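Fibrinogen alpha subunit (PDB 1M1J) probably is cleaved by thrombin and, together with the fibrinogen beta and gamma chains, polymerizes into the insoluble fibrin matrix of blood clots. Local coordinates at residues Asn139-Gln144 with Lys184-Ala189; Glu143-Met148 with Glu177-Ile182; Lys158-Lys163 with Asp171-Lys176. One frame throughout, in Å; residues are numbered along the deposited sequence.

Contact 1. Residues Asn139-Gln144 with Lys184-Ala189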
ATOM      1  N   ASN D 139    -103.239 -57.849 -53.750  1.00 55.49           N
ATOM      2  CA  ASN D 139    -104.244 -58.433 -52.872  1.00 56.73           C
ATOM      3  C   ASN D 139    -105.586 -58.530 -53.574  1.00 54.77           C
ATOM      4  O   ASN D 139    -106.196 -59.596 -53.605  1.00 54.56           O
ATOM      5  CB  ASN D 139    -104.391 -57.620 -51.581  1.00 60.01           C
ATOM      6  CG  ASN D 139    -103.166 -57.720 -50.683  1.00 68.00           C
ATOM      7  OD1 ASN D 139    -102.518 -58.771 -50.604  1.00 65.72           O
ATOM      8  ND2 ASN D 139    -102.850 -56.630 -49.991  1.00 66.73           N
ATOM      9  N   SER D 140    -106.037 -57.413 -54.136  1.00 51.26           N
ATOM     10  CA  SER D 140    -107.311 -57.362 -54.841  1.00 47.89           C
ATOM     11  C   SER D 140    -107.324 -58.436 -55.939  1.00 50.26           C
ATOM     12  O   SER D 140    -108.319 -59.134 -56.133  1.00 48.60           O
ATOM     13  CB  SER D 140    -107.512 -55.970 -55.446  1.00 43.50           C
ATOM     14  OG  SER D 140    -108.884 -55.708 -55.693  1.00 52.62           O
ATOM     15  N   ILE D 141    -106.208 -58.565 -56.647  1.00 45.13           N
ATOM     16  CA  ILE D 141    -106.075 -59.559 -57.704  1.00 45.54           C
ATOM     17  C   ILE D 141    -106.160 -60.964 -57.111  1.00 48.16           C
ATOM     18  O   ILE D 141    -106.685 -61.892 -57.735  1.00 42.68           O
ATOM     19  CB  ILE D 141    -104.719 -59.411 -58.428  1.00 43.15           C
ATOM     20  CG1 ILE D 141    -104.734 -58.165 -59.314  1.00 30.82           C
ATOM     21  CG2 ILE D 141    -104.412 -60.654 -59.229  1.00 32.75           C
ATOM     22  CD1 ILE D 141    -103.407 -57.881 -59.976  1.00 45.31           C
ATOM     23  N   GLN D 142    -105.634 -61.119 -55.903  1.00 53.46           N
ATOM     24  CA  GLN D 142    -105.651 -62.412 -55.238  1.00 53.63           C
ATOM     25  C   GLN D 142    -107.065 -62.803 -54.819  1.00 55.52           C
ATOM     26  O   GLN D 142    -107.452 -63.964 -54.946  1.00 55.03           O
ATOM     27  CB  GLN D 142    -104.729 -62.392 -54.019  1.00 51.18           C
ATOM     28  CG  GLN D 142    -104.731 -63.684 -53.213  1.00 55.59           C
ATOM     29  CD  GLN D 142    -104.473 -64.918 -54.065  1.00 66.03           C
ATOM     30  OE1 GLN D 142    -105.371 -65.416 -54.745  1.00 66.04           O
ATOM     31  NE2 GLN D 142    -103.237 -65.412 -54.035  1.00 46.58           N
ATOM     32  N   GLU D 143    -107.849 -61.847 -54.329  1.00 47.15           N
ATOM     33  CA  GLU D 143    -109.198 -62.186 -53.925  1.00 52.24           C
ATOM     34  C   GLU D 143    -110.063 -62.391 -55.159  1.00 56.84           C
ATOM     35  O   GLU D 143    -111.039 -63.143 -55.127  1.00 60.57           O
ATOM     36  CB  GLU D 143    -109.788 -61.120 -52.990  1.00 56.28           C
ATOM     37  CG  GLU D 143    -109.954 -59.731 -53.559  1.00 70.00           C
ATOM     38  CD  GLU D 143    -110.420 -58.738 -52.494  1.00 83.83           C
ATOM     39  OE1 GLU D 143    -111.529 -58.926 -51.950  1.00 91.21           O
ATOM     40  OE2 GLU D 143    -109.679 -57.774 -52.192  1.00 88.42           O
ATOM     41  N   GLN D 144    -109.692 -61.738 -56.256  1.00 62.66           N
ATOM     42  CA  GLN D 144    -110.427 -61.902 -57.504  1.00 53.55           C
ATOM     43  C   GLN D 144    -110.150 -63.314 -58.027  1.00 50.14           C
ATOM     44  O   GLN D 144    -111.048 -63.984 -58.530  1.00 48.53           O
ATOM     45  CB  GLN D 144    -109.994 -60.854 -58.533  1.00 50.36           C
ATOM     46  CG  GLN D 144    -110.644 -61.028 -59.902  1.00 41.63           C
ATOM     47  CD  GLN D 144    -110.430 -59.836 -60.807  1.00 49.08           C
ATOM     48  OE1 GLN D 144    -110.935 -58.737 -60.540  1.00 47.51           O
ATOM     49  NE2 GLN D 144    -109.675 -60.039 -61.887  1.00 37.60           N
ATOM     50  N   LYS D 184     -99.366 -69.409 -59.267  1.00 65.00           N
ATOM     51  CA  LYS D 184     -97.930 -69.595 -59.256  1.00 70.75           C
ATOM     52  C   LYS D 184     -97.296 -68.206 -59.349  1.00 78.34           C
ATOM     53  O   LYS D 184     -96.347 -67.896 -58.628  1.00 84.10           O
ATOM     54  CB  LYS D 184     -97.504 -70.454 -60.443  1.00 73.70           C
ATOM     55  CG  LYS D 184     -96.176 -71.163 -60.256  1.00 75.43           C
ATOM     56  CD  LYS D 184     -95.899 -72.124 -61.407  1.00 81.41           C
ATOM     57  CE  LYS D 184     -97.055 -73.104 -61.621  1.00 85.64           C
ATOM     58  NZ  LYS D 184     -97.420 -73.845 -60.377  1.00 83.13           N
ATOM     59  N   HIS D 185     -97.834 -67.370 -60.234  1.00 80.03           N
ATOM     60  CA  HIS D 185     -97.332 -66.010 -60.409  1.00 73.70           C
ATOM     61  C   HIS D 185     -97.572 -65.139 -59.181  1.00 71.37           C
ATOM     62  O   HIS D 185     -96.660 -64.467 -58.714  1.00 73.64           O
ATOM     63  CB  HIS D 185     -97.982 -65.343 -61.619  1.00 77.62           C
ATOM     64  CG  HIS D 185     -97.486 -65.855 -62.934  1.00 82.99           C
ATOM     65  ND1 HIS D 185     -96.145 -65.986 -63.222  1.00 86.19           N
ATOM     66  CD2 HIS D 185     -98.150 -66.233 -64.051  1.00 83.14           C
ATOM     67  CE1 HIS D 185     -96.003 -66.422 -64.460  1.00 86.51           C
ATOM     68  NE2 HIS D 185     -97.205 -66.579 -64.986  1.00 88.27           N
ATOM     69  N   LEU D 186     -98.801 -65.139 -58.669  1.00 71.18           N
ATOM     70  CA  LEU D 186     -99.132 -64.337 -57.494  1.00 70.55           C
ATOM     71  C   LEU D 186     -98.124 -64.538 -56.366  1.00 74.18           C
ATOM     72  O   LEU D 186     -97.719 -63.577 -55.709  1.00 75.81           O
ATOM     73  CB  LEU D 186    -100.534 -64.674 -56.980  1.00 66.03           C
ATOM     74  CG  LEU D 186    -101.742 -64.059 -57.685  1.00 57.56           C
ATOM     75  CD1 LEU D 186    -101.757 -62.551 -57.501  1.00 53.09           C
ATOM     76  CD2 LEU D 186    -101.688 -64.419 -59.147  1.00 74.74           C
ATOM     77  N   THR D 187     -97.724 -65.784 -56.140  1.00 72.60           N
ATOM     78  CA  THR D 187     -96.761 -66.078 -55.084  1.00 79.62           C
ATOM     79  C   THR D 187     -95.380 -65.588 -55.503  1.00 79.04           C
ATOM     80  O   THR D 187     -94.636 -65.016 -54.703  1.00 78.27           O
ATOM     81  CB  THR D 187     -96.696 -67.596 -54.785  1.00 84.02           C
ATOM     82  OG1 THR D 187     -96.340 -68.308 -55.976  1.00 78.24           O
ATOM     83  CG2 THR D 187     -98.043 -68.097 -54.271  1.00 78.89           C
ATOM     84  N   GLN D 188     -95.052 -65.814 -56.770  1.00 80.46           N
ATOM     85  CA  GLN D 188     -93.775 -65.402 -57.342  1.00 78.47           C
ATOM     86  C   GLN D 188     -93.590 -63.885 -57.242  1.00 76.77           C
ATOM     87  O   GLN D 188     -92.468 -63.396 -57.139  1.00 81.57           O
ATOM     88  CB  GLN D 188     -93.722 -65.845 -58.803  1.00 80.92           C
ATOM     89  CG  GLN D 188     -92.514 -65.391 -59.586  1.00 83.15           C
ATOM     90  CD  GLN D 188     -92.630 -65.760 -61.058  1.00 90.85           C
ATOM     91  OE1 GLN D 188     -92.735 -66.937 -61.411  1.00 90.13           O
ATOM     92  NE2 GLN D 188     -92.621 -64.751 -61.924  1.00 82.64           N
ATOM     93  N   ALA D 189     -94.695 -63.145 -57.270  1.00 72.64           N
ATOM     94  CA  ALA D 189     -94.645 -61.690 -57.174  1.00 70.54           C
ATOM     95  C   ALA D 189     -94.644 -61.259 -55.717  1.00 75.16           C
ATOM     96  O   ALA D 189     -94.263 -60.136 -55.388  1.00 77.72           O
ATOM     97  CB  ALA D 189     -95.835 -61.080 -57.883  1.00 64.27           C
TER

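Contact 2. Residues Glu143-Met148 with Glu177-Ile182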
ATOM      1  N   GLU D 143    -107.849 -61.847 -54.329  1.00 47.15           N
ATOM      2  CA  GLU D 143    -109.198 -62.186 -53.925  1.00 52.24           C
ATOM      3  C   GLU D 143    -110.063 -62.391 -55.159  1.00 56.84           C
ATOM      4  O   GLU D 143    -111.039 -63.143 -55.127  1.00 60.57           O
ATOM      5  CB  GLU D 143    -109.788 -61.120 -52.990  1.00 56.28           C
ATOM      6  CG  GLU D 143    -109.954 -59.731 -53.559  1.00 70.00           C
ATOM      7  CD  GLU D 143    -110.420 -58.738 -52.494  1.00 83.83           C
ATOM      8  OE1 GLU D 143    -111.529 -58.926 -51.950  1.00 91.21           O
ATOM      9  OE2 GLU D 143    -109.679 -57.774 -52.192  1.00 88.42           O
ATOM     10  N   GLN D 144    -109.692 -61.738 -56.256  1.00 62.66           N
ATOM     11  CA  GLN D 144    -110.427 -61.902 -57.504  1.00 53.55           C
ATOM     12  C   GLN D 144    -110.150 -63.314 -58.027  1.00 50.14           C
ATOM     13  O   GLN D 144    -111.048 -63.984 -58.530  1.00 48.53           O
ATOM     14  CB  GLN D 144    -109.994 -60.854 -58.533  1.00 50.36           C
ATOM     15  CG  GLN D 144    -110.644 -61.028 -59.902  1.00 41.63           C
ATOM     16  CD  GLN D 144    -110.430 -59.836 -60.807  1.00 49.08           C
ATOM     17  OE1 GLN D 144    -110.935 -58.737 -60.540  1.00 47.51           O
ATOM     18  NE2 GLN D 144    -109.675 -60.039 -61.887  1.00 37.60           N
ATOM     19  N   VAL D 145    -108.907 -63.771 -57.896  1.00 43.61           N
ATOM     20  CA  VAL D 145    -108.561 -65.114 -58.343  1.00 45.30           C
ATOM     21  C   VAL D 145    -109.335 -66.143 -57.521  1.00 54.91           C
ATOM     22  O   VAL D 145    -109.508 -67.283 -57.945  1.00 63.85           O
ATOM     23  CB  VAL D 145    -107.049 -65.391 -58.204  1.00 33.94           C
ATOM     24  CG1 VAL D 145    -106.759 -66.858 -58.459  1.00 33.63           C
ATOM     25  CG2 VAL D 145    -106.271 -64.551 -59.203  1.00 33.08           C
ATOM     26  N   VAL D 146    -109.802 -65.744 -56.342  1.00 57.99           N
ATOM     27  CA  VAL D 146    -110.571 -66.652 -55.492  1.00 61.62           C
ATOM     28  C   VAL D 146    -112.021 -66.711 -55.963  1.00 57.18           C
ATOM     29  O   VAL D 146    -112.575 -67.791 -56.161  1.00 55.30           O
ATOM     30  CB  VAL D 146    -110.530 -66.205 -53.995  1.00 65.81           C
ATOM     31  CG1 VAL D 146    -111.684 -66.838 -53.205  1.00 53.01           C
ATOM     32  CG2 VAL D 146    -109.210 -66.624 -53.376  1.00 59.63           C
ATOM     33  N   GLU D 147    -112.624 -65.541 -56.136  1.00 51.52           N
ATOM     34  CA  GLU D 147    -114.003 -65.440 -56.582  1.00 54.75           C
ATOM     35  C   GLU D 147    -114.164 -66.049 -57.967  1.00 56.88           C
ATOM     36  O   GLU D 147    -115.180 -66.672 -58.264  1.00 64.95           O
ATOM     37  CB  GLU D 147    -114.429 -63.975 -56.625  1.00 47.37           C
ATOM     38  CG  GLU D 147    -115.877 -63.748 -57.017  1.00 63.88           C
ATOM     39  CD  GLU D 147    -116.242 -62.275 -56.997  1.00 75.10           C
ATOM     40  OE1 GLU D 147    -117.434 -61.939 -57.171  1.00 76.19           O
ATOM     41  OE2 GLU D 147    -115.326 -61.447 -56.806  1.00 84.08           O
ATOM     42  N   MET D 148    -113.146 -65.865 -58.802  1.00 49.98           N
ATOM     43  CA  MET D 148    -113.155 -66.366 -60.167  1.00 46.66           C
ATOM     44  C   MET D 148    -113.124 -67.890 -60.218  1.00 52.59           C
ATOM     45  O   MET D 148    -113.945 -68.502 -60.893  1.00 64.25           O
ATOM     46  CB  MET D 148    -111.961 -65.797 -60.937  1.00 43.45           C
ATOM     47  CG  MET D 148    -112.103 -65.835 -62.449  1.00 58.53           C
ATOM     48  SD  MET D 148    -113.316 -64.664 -63.095  1.00 55.71           S
ATOM     49  CE  MET D 148    -114.771 -65.631 -63.015  1.00 64.24           C
ATOM     50  N   GLU D 177    -106.725 -75.883 -63.963  1.00 91.71           N
ATOM     51  CA  GLU D 177    -105.281 -75.732 -63.855  1.00 93.56           C
ATOM     52  C   GLU D 177    -104.834 -74.332 -64.251  1.00 93.04           C
ATOM     53  O   GLU D 177    -103.782 -73.856 -63.817  1.00 94.29           O
ATOM     54  CB  GLU D 177    -104.569 -76.771 -64.728  1.00100.79           C
ATOM     55  CG  GLU D 177    -104.623 -78.190 -64.174  1.00107.13           C
ATOM     56  CD  GLU D 177    -103.712 -79.145 -64.923  1.00112.66           C
ATOM     57  OE1 GLU D 177    -103.565 -80.303 -64.474  1.00111.61           O
ATOM     58  OE2 GLU D 177    -103.145 -78.737 -65.962  1.00109.83           O
ATOM     59  N   GLY D 178    -105.630 -73.675 -65.087  1.00 87.51           N
ATOM     60  CA  GLY D 178    -105.279 -72.331 -65.493  1.00 80.29           C
ATOM     61  C   GLY D 178    -105.069 -71.503 -64.242  1.00 76.78           C
ATOM     62  O   GLY D 178    -104.311 -70.534 -64.238  1.00 76.76           O
ATOM     63  N   TYR D 179    -105.726 -71.909 -63.160  1.00 70.08           N
ATOM     64  CA  TYR D 179    -105.618 -71.191 -61.905  1.00 69.70           C
ATOM     65  C   TYR D 179    -104.371 -71.457 -61.087  1.00 74.32           C
ATOM     66  O   TYR D 179    -103.816 -70.531 -60.499  1.00 74.84           O
ATOM     67  CB  TYR D 179    -106.857 -71.447 -61.065  1.00 65.81           C
ATOM     68  CG  TYR D 179    -108.034 -70.674 -61.580  1.00 69.75           C
ATOM     69  CD1 TYR D 179    -108.123 -69.300 -61.370  1.00 73.37           C
ATOM     70  CD2 TYR D 179    -109.033 -71.298 -62.320  1.00 63.92           C
ATOM     71  CE1 TYR D 179    -109.181 -68.562 -61.887  1.00 84.08           C
ATOM     72  CE2 TYR D 179    -110.095 -70.574 -62.843  1.00 75.67           C
ATOM     73  CZ  TYR D 179    -110.166 -69.205 -62.624  1.00 85.19           C
ATOM     74  OH  TYR D 179    -111.215 -68.478 -63.140  1.00 82.45           O
ATOM     75  N   ASP D 180    -103.915 -72.704 -61.037  1.00 82.61           N
ATOM     76  CA  ASP D 180    -102.719 -72.991 -60.253  1.00 89.47           C
ATOM     77  C   ASP D 180    -101.489 -72.352 -60.896  1.00 89.75           C
ATOM     78  O   ASP D 180    -100.476 -72.114 -60.231  1.00 90.14           O
ATOM     79  CB  ASP D 180    -102.519 -74.505 -60.075  1.00 91.54           C
ATOM     80  CG  ASP D 180    -102.342 -75.235 -61.386  1.00 96.31           C
ATOM     81  OD1 ASP D 180    -101.446 -74.854 -62.173  1.00 98.21           O
ATOM     82  OD2 ASP D 180    -103.097 -76.203 -61.620  1.00100.05           O
ATOM     83  N   ASN D 181    -101.590 -72.064 -62.188  1.00 86.54           N
ATOM     84  CA  ASN D 181    -100.494 -71.432 -62.904  1.00 84.25           C
ATOM     85  C   ASN D 181    -100.534 -69.935 -62.591  1.00 82.58           C
ATOM     86  O   ASN D 181     -99.500 -69.269 -62.500  1.00 79.30           O
ATOM     87  CB  ASN D 181    -100.643 -71.674 -64.405  1.00 89.64           C
ATOM     88  CG  ASN D 181     -99.391 -71.320 -65.178  1.00 98.60           C
ATOM     89  OD1 ASN D 181     -99.282 -71.609 -66.367  1.00108.04           O
ATOM     90  ND2 ASN D 181     -98.434 -70.690 -64.503  1.00103.87           N
ATOM     91  N   ILE D 182    -101.743 -69.409 -62.424  1.00 79.68           N
ATOM     92  CA  ILE D 182    -101.913 -68.005 -62.088  1.00 71.28           C
ATOM     93  C   ILE D 182    -101.417 -67.827 -60.669  1.00 75.58           C
ATOM     94  O   ILE D 182    -100.640 -66.921 -60.380  1.00 78.19           O
ATOM     95  CB  ILE D 182    -103.390 -67.582 -62.115  1.00 67.08           C
ATOM     96  CG1 ILE D 182    -103.940 -67.693 -63.532  1.00 59.31           C
ATOM     97  CG2 ILE D 182    -103.535 -66.175 -61.574  1.00 60.49           C
ATOM     98  CD1 ILE D 182    -103.095 -66.987 -64.557  1.00 73.82           C
TER

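Contact 3. Residues Lys158-Lys163 with Asp171-Lys176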
ATOM      1  N   LYS D 158    -123.991 -74.287 -64.431  1.00 37.64           N
ATOM      2  CA  LYS D 158    -125.224 -73.702 -64.923  1.00 38.03           C
ATOM      3  C   LYS D 158    -125.401 -73.767 -66.443  1.00 46.86           C
ATOM      4  O   LYS D 158    -126.526 -73.914 -66.926  1.00 53.89           O
ATOM      5  CB  LYS D 158    -125.357 -72.263 -64.416  1.00 35.98           C
ATOM      6  CG  LYS D 158    -125.548 -72.180 -62.897  1.00 26.45           C
ATOM      7  CD  LYS D 158    -125.741 -70.758 -62.436  1.00 39.29           C
ATOM      8  CE  LYS D 158    -125.990 -70.669 -60.932  1.00 43.03           C
ATOM      9  NZ  LYS D 158    -126.265 -69.255 -60.501  1.00 38.58           N
ATOM     10  N   ILE D 159    -124.312 -73.667 -67.202  1.00 43.81           N
ATOM     11  CA  ILE D 159    -124.433 -73.754 -68.653  1.00 36.82           C
ATOM     12  C   ILE D 159    -124.845 -75.175 -69.001  1.00 40.91           C
ATOM     13  O   ILE D 159    -125.730 -75.391 -69.827  1.00 45.08           O
ATOM     14  CB  ILE D 159    -123.102 -73.452 -69.384  1.00 29.92           C
ATOM     15  CG1 ILE D 159    -122.907 -71.947 -69.528  1.00 23.60           C
ATOM     16  CG2 ILE D 159    -123.121 -74.058 -70.791  1.00 24.52           C
ATOM     17  CD1 ILE D 159    -121.533 -71.575 -70.097  1.00 26.30           C
ATOM     18  N   ARG D 160    -124.205 -76.145 -68.358  1.00 34.63           N
ATOM     19  CA  ARG D 160    -124.514 -77.537 -68.632  1.00 33.92           C
ATOM     20  C   ARG D 160    -125.962 -77.866 -68.298  1.00 36.60           C
ATOM     21  O   ARG D 160    -126.557 -78.743 -68.920  1.00 37.57           O
ATOM     22  CB  ARG D 160    -123.576 -78.469 -67.860  1.00 17.05           C
ATOM     23  CG  ARG D 160    -123.772 -79.920 -68.230  1.00 26.93           C
ATOM     24  CD  ARG D 160    -122.655 -80.847 -67.739  1.00 25.32           C
ATOM     25  NE  ARG D 160    -121.342 -80.416 -68.183  1.00 23.85           N
ATOM     26  CZ  ARG D 160    -120.520 -79.666 -67.454  1.00 41.11           C
ATOM     27  NH1 ARG D 160    -120.886 -79.276 -66.239  1.00 40.36           N
ATOM     28  NH2 ARG D 160    -119.337 -79.301 -67.942  1.00 37.78           N
ATOM     29  N   ALA D 161    -126.533 -77.158 -67.329  1.00 37.59           N
ATOM     30  CA  ALA D 161    -127.914 -77.407 -66.927  1.00 38.97           C
ATOM     31  C   ALA D 161    -128.904 -76.909 -67.971  1.00 42.14           C
ATOM     32  O   ALA D 161    -130.113 -77.043 -67.801  1.00 51.85           O
ATOM     33  CB  ALA D 161    -128.198 -76.745 -65.596  1.00 44.48           C
ATOM     34  N   CYS D 162    -128.400 -76.307 -69.039  1.00 34.29           N
ATOM     35  CA  CYS D 162    -129.278 -75.835 -70.091  1.00 34.96           C
ATOM     36  C   CYS D 162    -129.492 -76.968 -71.085  1.00 38.83           C
ATOM     37  O   CYS D 162    -130.477 -76.983 -71.820  1.00 38.53           O
ATOM     38  CB  CYS D 162    -128.663 -74.643 -70.806  1.00 33.47           C
ATOM     39  SG  CYS D 162    -128.772 -73.116 -69.841  1.00 50.51           S
ATOM     40  N   LYS D 163    -128.561 -77.920 -71.079  1.00 38.54           N
ATOM     41  CA  LYS D 163    -128.597 -79.069 -71.975  1.00 33.47           C
ATOM     42  C   LYS D 163    -129.949 -79.780 -71.989  1.00 33.03           C
ATOM     43  O   LYS D 163    -130.352 -80.324 -73.010  1.00 39.94           O
ATOM     44  CB  LYS D 163    -127.491 -80.060 -71.592  1.00 34.60           C
ATOM     45  CG  LYS D 163    -127.259 -81.138 -72.623  1.00 28.75           C
ATOM     46  CD  LYS D 163    -126.178 -82.108 -72.226  1.00 30.80           C
ATOM     47  CE  LYS D 163    -125.971 -83.109 -73.354  1.00 53.06           C
ATOM     48  NZ  LYS D 163    -124.966 -84.168 -73.042  1.00 62.39           N
ATOM     49  N   ASP D 171    -120.565 -77.070 -75.056  1.00 36.26           N
ATOM     50  CA  ASP D 171    -119.684 -77.795 -74.162  1.00 41.06           C
ATOM     51  C   ASP D 171    -118.602 -76.864 -73.622  1.00 42.44           C
ATOM     52  O   ASP D 171    -117.734 -76.410 -74.357  1.00 41.36           O
ATOM     53  CB  ASP D 171    -119.047 -78.988 -74.892  1.00 42.87           C
ATOM     54  CG  ASP D 171    -118.338 -79.953 -73.944  1.00 60.87           C
ATOM     55  OD1 ASP D 171    -118.841 -80.180 -72.820  1.00 54.68           O
ATOM     56  OD2 ASP D 171    -117.283 -80.503 -74.332  1.00 64.02           O
ATOM     57  N   TYR D 172    -118.689 -76.542 -72.340  1.00 39.65           N
ATOM     58  CA  TYR D 172    -117.683 -75.704 -71.725  1.00 43.20           C
ATOM     59  C   TYR D 172    -117.070 -76.560 -70.632  1.00 48.57           C
ATOM     60  O   TYR D 172    -117.782 -77.227 -69.876  1.00 48.33           O
ATOM     61  CB  TYR D 172    -118.275 -74.437 -71.111  1.00 36.60           C
ATOM     62  CG  TYR D 172    -117.214 -73.600 -70.426  1.00 45.56           C
ATOM     63  CD1 TYR D 172    -116.431 -72.695 -71.151  1.00 43.55           C
ATOM     64  CD2 TYR D 172    -116.939 -73.765 -69.065  1.00 43.07           C
ATOM     65  CE1 TYR D 172    -115.396 -71.974 -70.536  1.00 48.66           C
ATOM     66  CE2 TYR D 172    -115.907 -73.054 -68.439  1.00 55.16           C
ATOM     67  CZ  TYR D 172    -115.140 -72.161 -69.178  1.00 57.39           C
ATOM     68  OH  TYR D 172    -114.122 -71.463 -68.558  1.00 50.03           O
ATOM     69  N   GLN D 173    -115.749 -76.542 -70.548  1.00 50.78           N
ATOM     70  CA  GLN D 173    -115.056 -77.344 -69.558  1.00 52.01           C
ATOM     71  C   GLN D 173    -114.100 -76.456 -68.768  1.00 52.62           C
ATOM     72  O   GLN D 173    -113.334 -75.691 -69.356  1.00 58.67           O
ATOM     73  CB  GLN D 173    -114.290 -78.464 -70.275  1.00 53.63           C
ATOM     74  CG  GLN D 173    -114.237 -79.777 -69.526  1.00 61.84           C
ATOM     75  CD  GLN D 173    -115.617 -80.340 -69.257  1.00 67.17           C
ATOM     76  OE1 GLN D 173    -116.359 -80.684 -70.179  1.00 51.66           O
ATOM     77  NE2 GLN D 173    -115.974 -80.431 -67.982  1.00 77.61           N
ATOM     78  N   VAL D 174    -114.156 -76.548 -67.440  1.00 55.71           N
ATOM     79  CA  VAL D 174    -113.276 -75.755 -66.575  1.00 59.76           C
ATOM     80  C   VAL D 174    -111.848 -76.266 -66.684  1.00 61.69           C
ATOM     81  O   VAL D 174    -111.615 -77.474 -66.620  1.00 53.59           O
ATOM     82  CB  VAL D 174    -113.696 -75.839 -65.091  1.00 52.78           C
ATOM     83  CG1 VAL D 174    -114.983 -75.072 -64.870  1.00 55.97           C
ATOM     84  CG2 VAL D 174    -113.868 -77.297 -64.684  1.00 68.79           C
ATOM     85  N   ASP D 175    -110.897 -75.346 -66.843  1.00 68.91           N
ATOM     86  CA  ASP D 175    -109.489 -75.715 -66.964  1.00 77.68           C
ATOM     87  C   ASP D 175    -108.948 -76.427 -65.715  1.00 78.16           C
ATOM     88  O   ASP D 175    -108.156 -77.366 -65.829  1.00 78.21           O
ATOM     89  CB  ASP D 175    -108.642 -74.471 -67.249  1.00 90.74           C
ATOM     90  CG  ASP D 175    -107.235 -74.816 -67.717  1.00103.17           C
ATOM     91  OD1 ASP D 175    -106.544 -75.597 -67.025  1.00107.53           O
ATOM     92  OD2 ASP D 175    -106.820 -74.301 -68.777  1.00109.06           O
ATOM     93  N   LYS D 176    -109.374 -75.977 -64.535  1.00 79.61           N
ATOM     94  CA  LYS D 176    -108.943 -76.560 -63.255  1.00 84.67           C
ATOM     95  C   LYS D 176    -107.443 -76.464 -63.008  1.00 87.69           C
ATOM     96  O   LYS D 176    -106.952 -76.913 -61.970  1.00 83.23           O
ATOM     97  CB  LYS D 176    -109.363 -78.032 -63.148  1.00 78.36           C
ATOM     98  CG  LYS D 176    -110.653 -78.264 -62.369  1.00 74.65           C
ATOM     99  CD  LYS D 176    -110.988 -79.748 -62.280  1.00 70.89           C
ATOM    100  CE  LYS D 176    -112.317 -79.976 -61.570  1.00 75.34           C
ATOM    101  NZ  LYS D 176    -112.679 -81.428 -61.497  1.00 70.09           N
TER

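Contact 1. Residues Asn139-Gln144 with Lys184-Ala189
Gln-142 and Leu-186 face each other across two helical segments at a CA-to-CA distance of 7.2 Å, the nearest backbone approach between 139-144 and 184-189. No hydrogen bond crosses this gap, so the interface rests on van der Waals contact, and the two segments together bury only 125 Å². Leu-186 is the centre of it, with two neighbours from the facing helix. Its CD1 meets the CG2 branch of Ile-141 at 3.7 Å. That branch lies opposite the backbone N of Ile-141, because CG1 takes the position beside the N (chi1 -73°). The second neighbour is Gln-142, whose chain bends at its second torsion, about CB-CG, so that its end comes against CB and CG of Leu-186, crossing that side chain obliquely. The 184-189 backbone is also tied from within. Thr-187 OG1 donates to Lys-184 O at 2.7 Å, approaching from above the carbonyl plane, 39° out of it, and Gln-188 N reaches the same oxygen from the same face at 3.1 Å. Beyond the segments, Leu-186 and Ala-189 also rest on Gln-138 of helix 82-160. Apolar side chains of another protein chain pack on Ile-141, Gln-144, Leu-186 and Ala-189, placing helix 178-191 against both its own long helix and a neighbouring chain.

Contact 2. Residues Glu143-Met148 with Glu177-Ile182
Met-148 N donates to Gln-144 O at 2.8 Å, a regular helical bond in the turn that presents Met-148 to Tyr-179. The facing helices 143-148 and 178-182 run antiparallel, at 170° between their directions, with axes 11.3 Å apart at closest approach. That separation is filled by side chains alone: no hydrogen bond crosses, and 195 Å² is buried. Tyr-179 bridges most of the distance. Its ring is approached at the edge by the methionine, whose CB is 4.0 Å from Tyr-179 CE1. The two side chains meet at about a right angle. Farther back along the ring, CD1 lies 4.0 Å from Val-145 CG1, the branch placed anti to the backbone N (chi1 171°). The other branch of this valine, CG2, turns to Ile-182 and meets its CG2 at 4.0 Å, so one residue fills the space before two successive turns of the opposing helix. The phenolic OH of Tyr-179 has a weak hydrogen bond with Glu-152 on helix 82-160. Replacement of Tyr-179 by an alanine would probably open a gap beside Val-145 and Met-148 and leave Glu-152 without that weak bond. With Ile-141 and Leu-186, these contacts follow spacings of four and three residues on 82-160 and of three and four on 178-191, the apolar periodicity of a coiled coil, here one in which the alpha chain folds back to add a fourth strand.

Contact 3. Residues Lys158-Lys163 with Asp171-Lys176
Arg-160 and Gln-173 lie with their flat ends nearly parallel, the guanidinium and amide planes only 21° apart, where the alpha chain reverses at the distal end of the coiled coil. Helix 82-160 ends here in a type I beta turn from Arg-160 to Lys-163, and 171-174 returns alongside it in extended form. The arginine extends from the helix with CG anti to the backbone N (chi1 -174°) and bends at its third torsion, which brings NH2 toward the returning chain. There NH2 lies 3.2 Å from Tyr-172 O and 3.5 Å from Gln-173 NE2. The angle at Tyr-172 O is poor, and NH2 and NE2, as modelled, are both donors, so neither is a hydrogen bond. What holds the arginine lies in its own helix, a salt bridge from NH1 to Asp-156. The carboxylate of Asp-171 comes no nearer than 5.0 Å, OD1 to NH2, so any attraction is through space and probably modest. Tyr-172 points its CB toward the helix while its ring leads away; the phenol is fixed at its far end by a hydrogen bond from OH to Glu-152. In the turn, Cys-162 is disulfide-bonded to the gamma chain, an interchain link that ties this reversal to the neighbouring strand of the bundle. The apolar part of the contact is slight: Ile-159 CD1 approaches Tyr-172 CB at 4.5 Å.

How the contacts relate
All three contacts bring the alpha chain back against helix 82-160, and all are largely buried. Contacts 1 and 2 are successive steps of one antiparallel helix pair, with centres about 8 Å apart and Glu-143 and Gln-144 in common; both are mainly apolar with no hydrogen bond across. Contact 3, about 18 Å from contact 2 and 26 Å from contact 1 between centres, sits at the chain reversal that the other two enclose. There extended chain replaces the second helix, and polar Arg-160 and Gln-173 take much of the part played by aliphatic and aromatic side chains. Glu-152 connects the set: it receives Tyr-172 of contact 3 and, weakly, Tyr-179 of contact 2.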